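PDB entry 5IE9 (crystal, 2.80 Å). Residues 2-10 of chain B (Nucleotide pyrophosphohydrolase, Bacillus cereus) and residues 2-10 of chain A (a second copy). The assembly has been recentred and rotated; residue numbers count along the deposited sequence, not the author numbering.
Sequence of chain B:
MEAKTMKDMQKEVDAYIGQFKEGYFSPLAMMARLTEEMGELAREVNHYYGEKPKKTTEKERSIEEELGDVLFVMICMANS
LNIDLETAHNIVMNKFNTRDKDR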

# COMPACT_ATOMS: atom_id res chain seq x y z
N GLU B 2 23.04 8.32 23.10
CA GLU B 2 24.00 8.55 22.01
C GLU B 2 24.08 10.03 21.52
O GLU B 2 25.03 10.71 21.90
CB GLU B 2 23.86 7.51 20.88
CG GLU B 2 24.44 6.14 21.18
CD GLU B 2 24.27 5.15 20.03
OE1 GLU B 2 24.40 5.55 18.86
OE2 GLU B 2 24.01 3.96 20.31
N ALA B 3 23.14 10.55 20.70
CA ALA B 3 22.01 9.87 20.04
C ALA B 3 22.41 9.36 18.65
O ALA B 3 23.40 9.81 18.08
CB ALA B 3 20.81 10.80 19.96
N LYS B 4 21.63 8.42 18.12
CA LYS B 4 22.01 7.62 16.95
C LYS B 4 21.75 8.30 15.60
O LYS B 4 20.68 8.89 15.38
CB LYS B 4 21.26 6.29 17.00
CG LYS B 4 22.03 5.13 16.42
CD LYS B 4 21.35 3.84 16.81
CE LYS B 4 22.36 2.73 17.00
NZ LYS B 4 21.65 1.51 17.48
N THR B 5 22.73 8.18 14.70
CA THR B 5 22.64 8.75 13.35
C THR B 5 22.00 7.77 12.37
O THR B 5 22.15 6.56 12.51
CB THR B 5 24.01 9.17 12.78
OG1 THR B 5 24.90 8.05 12.81
CG2 THR B 5 24.60 10.34 13.57
N MET B 6 21.32 8.32 11.36
CA MET B 6 20.70 7.54 10.28
C MET B 6 21.70 6.59 9.61
O MET B 6 21.37 5.43 9.35
CB MET B 6 20.04 8.47 9.25
CG MET B 6 19.18 7.77 8.20
SD MET B 6 17.59 7.16 8.80
CE MET B 6 17.72 5.45 8.32
N LYS B 7 22.92 7.08 9.37
CA LYS B 7 24.00 6.28 8.77
C LYS B 7 24.33 5.03 9.58
O LYS B 7 24.46 3.94 9.01
CB LYS B 7 25.26 7.13 8.55
CG LYS B 7 25.11 8.18 7.46
CD LYS B 7 26.44 8.46 6.77
CE LYS B 7 26.23 9.23 5.47
NZ LYS B 7 25.86 10.65 5.68
N ASP B 8 24.42 5.19 10.90
CA ASP B 8 24.64 4.08 11.84
C ASP B 8 23.48 3.09 11.83
O ASP B 8 23.71 1.88 11.81
CB ASP B 8 24.86 4.59 13.27
CG ASP B 8 26.19 5.32 13.45
OD1 ASP B 8 27.19 4.99 12.76
OD2 ASP B 8 26.23 6.22 14.31
N MET B 9 22.24 3.60 11.85
CA MET B 9 21.03 2.76 11.79
C MET B 9 21.03 1.87 10.56
O MET B 9 20.67 0.69 10.64
CB MET B 9 19.75 3.60 11.82
CG MET B 9 19.72 4.70 12.87
SD MET B 9 18.09 5.19 13.50
CE MET B 9 17.10 5.34 12.02
N GLN B 10 21.46 2.43 9.43
CA GLN B 10 21.63 1.69 8.18
C GLN B 10 22.78 0.68 8.24
O GLN B 10 22.63 -0.45 7.78
CB GLN B 10 21.80 2.65 6.99
CG GLN B 10 20.58 3.50 6.69
CD GLN B 10 20.68 4.25 5.38
OE1 GLN B 10 20.77 5.47 5.36
NE2 GLN B 10 20.65 3.51 4.27
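Chain A 2-10: EAKTMKDMQ

From residue 3 to 5 each chain is an extended loop, then enters a helix at residue 6; the two copies meet about a near-twofold centred on their threonines, the helices diverging, their axes no closer than 11.1 Å and their N-to-C directions 126° apart. Ala3(B), preceded by a cis peptide bond, points its methyl toward chain A, and Ala3(B) O lies 3.4 Å from Thr5(A) CG2. The CA-to-CB bond of Lys4(B) points away, leaving its backbone to do the work: Lys4(B) O accepts a hydrogen bond from Met6(A) N at 3.2 Å, and Met6(B) N returns the same bond to Lys4(A) O at 3.2 Å. This reciprocal pair makes a single antiparallel bridge that brings Thr5(B) CA to 3.8 Å from Thr5(A) CA. Threonine suits this crossing: its methyl packs across the contact, Thr5(B) CG2 lying 3.8 Å from Thr5(A) CG2, while Thr5(B) OG1 caps its own helix by accepting a weak bond from Asp8(B) N at 3.5 Å, and also donates to Asp8(B) OD2 at 2.7 Å. Flexible, apolar methionines fill the buried side: Met6(B) SD lies 4.1 Å from Met6(A) SD and 3.9 Å from Met9(A) CE. Lys7(B) lays its aliphatic CG 4.1 Å from Ala3(A) CB while its NZ bonds elsewhere in the structure, and Met9(B) CE reaches Met6(A) SD at 3.8 Å.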

# COMPACT_ATOMS: atom_id res chain seq x y z
N GLU A 2 29.40 16.09 9.01
CA GLU A 2 29.23 14.77 9.66
C GLU A 2 27.75 14.36 9.72
O GLU A 2 26.86 15.18 9.49
CB GLU A 2 29.92 14.74 11.05
CG GLU A 2 29.12 15.24 12.24
CD GLU A 2 28.69 16.70 12.12
OE1 GLU A 2 29.56 17.58 12.22
OE2 GLU A 2 27.49 16.95 11.92
N ALA A 3 27.52 13.09 10.05
CA ALA A 3 26.20 12.46 10.00
C ALA A 3 25.15 13.10 10.92
O ALA A 3 25.46 13.51 12.05
CB ALA A 3 26.31 10.97 10.26
N LYS A 4 23.93 13.18 10.41
CA LYS A 4 22.77 13.72 11.11
C LYS A 4 22.03 12.61 11.87
O LYS A 4 21.88 11.48 11.36
CB LYS A 4 21.84 14.36 10.09
CG LYS A 4 20.83 15.34 10.67
CD LYS A 4 20.00 16.01 9.57
CE LYS A 4 20.72 17.21 8.98
NZ LYS A 4 19.92 17.84 7.89
N THR A 5 21.57 12.94 13.07
CA THR A 5 20.82 11.99 13.90
C THR A 5 19.35 11.94 13.51
O THR A 5 18.80 12.94 13.04
CB THR A 5 20.90 12.31 15.41
OG1 THR A 5 20.39 13.62 15.64
CG2 THR A 5 22.32 12.18 15.93
N MET A 6 18.72 10.79 13.74
CA MET A 6 17.28 10.59 13.53
C MET A 6 16.44 11.60 14.32
O MET A 6 15.43 12.11 13.81
CB MET A 6 16.88 9.14 13.88
CG MET A 6 15.44 8.77 13.53
SD MET A 6 15.15 8.58 11.76
CE MET A 6 13.78 9.70 11.55
N LYS A 7 16.87 11.90 15.55
CA LYS A 7 16.20 12.88 16.41
C LYS A 7 16.18 14.27 15.76
O LYS A 7 15.13 14.93 15.77
CB LYS A 7 16.85 12.94 17.79
CG LYS A 7 16.34 11.88 18.74
CD LYS A 7 16.52 12.29 20.20
CE LYS A 7 15.80 11.34 21.14
NZ LYS A 7 16.39 9.97 21.17
N ASP A 8 17.32 14.68 15.20
CA ASP A 8 17.45 15.94 14.47
C ASP A 8 16.58 15.97 13.20
O ASP A 8 15.93 16.98 12.93
CB ASP A 8 18.91 16.24 14.11
CG ASP A 8 19.74 16.66 15.32
OD1 ASP A 8 19.24 17.42 16.18
OD2 ASP A 8 20.92 16.23 15.40
N MET A 9 16.57 14.87 12.45
CA MET A 9 15.74 14.74 11.24
C MET A 9 14.26 14.94 11.56
O MET A 9 13.54 15.57 10.80
CB MET A 9 15.96 13.39 10.55
CG MET A 9 17.41 13.09 10.20
SD MET A 9 17.78 11.80 8.99
CE MET A 9 16.29 10.81 8.92
N GLN A 10 13.82 14.41 12.71
CA GLN A 10 12.46 14.60 13.20
C GLN A 10 12.20 16.04 13.64
O GLN A 10 11.17 16.61 13.30
CB GLN A 10 12.11 13.58 14.30
CG GLN A 10 12.06 12.14 13.79
CD GLN A 10 11.52 11.13 14.78
OE1 GLN A 10 12.24 10.25 15.25
NE2 GLN A 10 10.23 11.24 15.09